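Side-chain contact in probable endonuclease 4 (Thermotoga maritima, PDB 4HNO), which probably cleaves DNA at apurinic or apyrimidinic sites during base excision repair, using a cluster of metal ions: residues A[25-30]-A[273-278]. Sequence-based numbering, arbitrary orientation. Where two conformers were deposited one is given.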
loop_
_atom_site.group_PDB
_atom_site.type_symbol
_atom_site.label_atom_id
_atom_site.label_comp_id
_atom_site.label_asym_id
_atom_site.label_seq_id
_atom_site.Cartn_x
_atom_site.Cartn_y
_atom_site.Cartn_z
ATOM N N VAL A 25 -10.074 -13.038 8.943
ATOM C CA VAL A 25 -11.360 -13.686 8.758
ATOM C C VAL A 25 -12.385 -13.111 9.746
ATOM O O VAL A 25 -13.549 -12.873 9.398
ATOM C CB VAL A 25 -11.208 -15.211 8.936
ATOM C CG1 VAL A 25 -12.554 -15.906 9.047
ATOM C CG2 VAL A 25 -10.403 -15.779 7.791
ATOM N N ASN A 26 -11.949 -12.868 10.980
ATOM C CA ASN A 26 -12.850 -12.375 12.025
ATOM C C ASN A 26 -13.397 -10.985 11.768
ATOM O O ASN A 26 -14.463 -10.661 12.270
ATOM C CB ASN A 26 -12.183 -12.408 13.404
ATOM C CG ASN A 26 -12.076 -13.811 13.967
ATOM O OD1 ASN A 26 -12.712 -14.744 13.471
ATOM N ND2 ASN A 26 -11.281 -13.966 15.022
ATOM N N ILE A 27 -12.684 -10.163 11.010
ATOM C CA ILE A 27 -13.230 -8.854 10.643
ATOM C C ILE A 27 -14.000 -8.882 9.329
ATOM O O ILE A 27 -14.484 -7.840 8.895
ATOM C CB ILE A 27 -12.171 -7.722 10.614
ATOM C CG1 ILE A 27 -11.161 -7.875 9.474
ATOM C CG2 ILE A 27 -11.504 -7.599 11.973
ATOM C CD1 ILE A 27 -10.307 -6.624 9.258
ATOM N N GLY A 28 -14.129 -10.056 8.709
ATOM C CA GLY A 28 -14.852 -10.180 7.456
ATOM C C GLY A 28 -13.995 -9.982 6.222
ATOM O O GLY A 28 -14.518 -9.731 5.139
ATOM N N GLY A 29 -12.679 -10.103 6.383
ATOM C CA GLY A 29 -11.763 -9.888 5.277
ATOM C C GLY A 29 -11.238 -11.167 4.659
ATOM O O GLY A 29 -11.363 -12.258 5.226
ATOM N N ASN A 30 -10.598 -10.997 3.500
ATOM C CA ASN A 30 -9.932 -12.085 2.788
ATOM C C ASN A 30 -8.584 -11.620 2.237
ATOM O O ASN A 30 -7.997 -12.302 1.403
ATOM C CB ASN A 30 -10.830 -12.644 1.673
ATOM C CG ASN A 30 -11.190 -11.596 0.644
ATOM O OD1 ASN A 30 -10.567 -10.547 0.561
ATOM N ND2 ASN A 30 -12.208 -11.876 -0.135
ATOM N N GLU A 273 -16.176 -2.786 11.103
ATOM C CA GLU A 273 -17.282 -1.898 10.795
ATOM C C GLU A 273 -17.119 -1.288 9.406
ATOM O O GLU A 273 -18.105 -1.145 8.675
ATOM C CB GLU A 273 -17.398 -0.800 11.854
ATOM C CG GLU A 273 -17.915 -1.278 13.195
ATOM C CD GLU A 273 -17.903 -0.183 14.250
ATOM O OE1 GLU A 273 -17.504 0.962 13.938
ATOM O OE2 GLU A 273 -18.296 -0.470 15.400
ATOM N N ASP A 274 -15.894 -0.907 9.050
ATOM C CA ASP A 274 -15.658 -0.320 7.741
ATOM C C ASP A 274 -15.912 -1.335 6.627
ATOM O O ASP A 274 -16.425 -0.962 5.573
ATOM C CB ASP A 274 -14.256 0.300 7.634
ATOM C CG ASP A 274 -14.181 1.728 8.249
ATOM O OD1 ASP A 274 -15.090 2.061 9.058
ATOM O OD2 ASP A 274 -13.209 2.483 7.942
ATOM N N ILE A 275 -15.562 -2.608 6.840
ATOM C CA ILE A 275 -15.835 -3.616 5.835
ATOM C C ILE A 275 -17.348 -3.759 5.666
ATOM O O ILE A 275 -17.851 -3.814 4.545
ATOM C CB ILE A 275 -15.165 -4.965 6.194
ATOM C CG1 ILE A 275 -13.645 -4.813 6.057
ATOM C CG2 ILE A 275 -15.672 -6.072 5.297
ATOM C CD1 ILE A 275 -12.861 -6.066 6.411
ATOM N N LYS A 276 -18.088 -3.792 6.767
ATOM C CA LYS A 276 -19.541 -3.830 6.673
ATOM C C LYS A 276 -20.059 -2.614 5.915
ATOM O O LYS A 276 -20.980 -2.743 5.118
ATOM C CB LYS A 276 -20.151 -3.885 8.063
ATOM C CG LYS A 276 -20.045 -5.249 8.715
ATOM C CD LYS A 276 -20.684 -5.267 10.097
ATOM C CE LYS A 276 -20.450 -6.596 10.802
ATOM N NZ LYS A 276 -19.011 -6.813 11.132
ATOM N N LYS A 277 -19.488 -1.436 6.171
ATOM C CA LYS A 277 -19.899 -0.219 5.470
ATOM C C LYS A 277 -19.662 -0.338 3.964
ATOM O O LYS A 277 -20.493 0.094 3.173
ATOM C CB LYS A 277 -19.156 0.987 6.046
ATOM C CG LYS A 277 -19.506 2.326 5.418
ATOM C CD LYS A 277 -20.952 2.697 5.669
ATOM C CE LYS A 277 -21.155 4.197 5.572
ATOM N NZ LYS A 277 -22.536 4.578 5.966
ATOM N N VAL A 278 -18.523 -0.889 3.559
ATOM C CA VAL A 278 -18.265 -1.086 2.142
ATOM C C VAL A 278 -19.370 -1.920 1.500
ATOM O O VAL A 278 -19.899 -1.564 0.448
ATOM C CB VAL A 278 -16.882 -1.724 1.916
ATOM C CG1 VAL A 278 -16.723 -2.192 0.482
ATOM C CG2 VAL A 278 -15.798 -0.719 2.302
HETATM O O HOH W 1 -16.835 -9.044 12.435
HETATM O O HOH W 2 -17.066 -6.922 8.779
#
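Ile275 reaches from helix 268-284 into the turn that ends helix 20-26 and meets it with both branches of its side chain. The longer branch does most of the touching: its methyl CD1 lies 3.5 Å from Ile27 O and also packs on the Ile27 side chain, with 3.9 Å between the two CD1 methyls. CG1 of Ile275 stands anti to its own carbonyl carbon and chi2 is fully extended (179°), which extends the branch away from its helix, leaning toward the helix's N-terminal end, and sets CD1 against Ile27; the shorter branch, CG2, stops 3.8 Å from Gly28 O. The two isoleucine side chains cross at about a right angle. Ile27 holds CG1 between its backbone N and carbonyl carbon (chi1 69°), and the contact falls on CG1 and CD1 of that branch. Gly28, at positive phi, closes the Schellman motif that ends the helix, and Gly29 N lies 4.0 Å from Ile275 CD1. At the solvent side two waters join the segments. One donates a hydrogen bond to Ile27 O at 2.7 Å and accepts one from Lys276 NZ at 3.1 Å; the other donates to Asn26 O and accepts only a weak bond from Lys276 NZ. Farther in, Ile275 also touches Ile7 and Leu262, on neighbouring parallel strands, and Ile27 touches Ala9. The contact thus joins the first and last helices of the TIM barrel where its ring closes, with the side chain of Ile27 about 11 Å from that of the metal ligand Glu263. Chemically, the direct contact is van der Waals packing, while the lysine reaches the carbonyls at the helix end through water, where its positive charge would be expected to complement their partial negative charge.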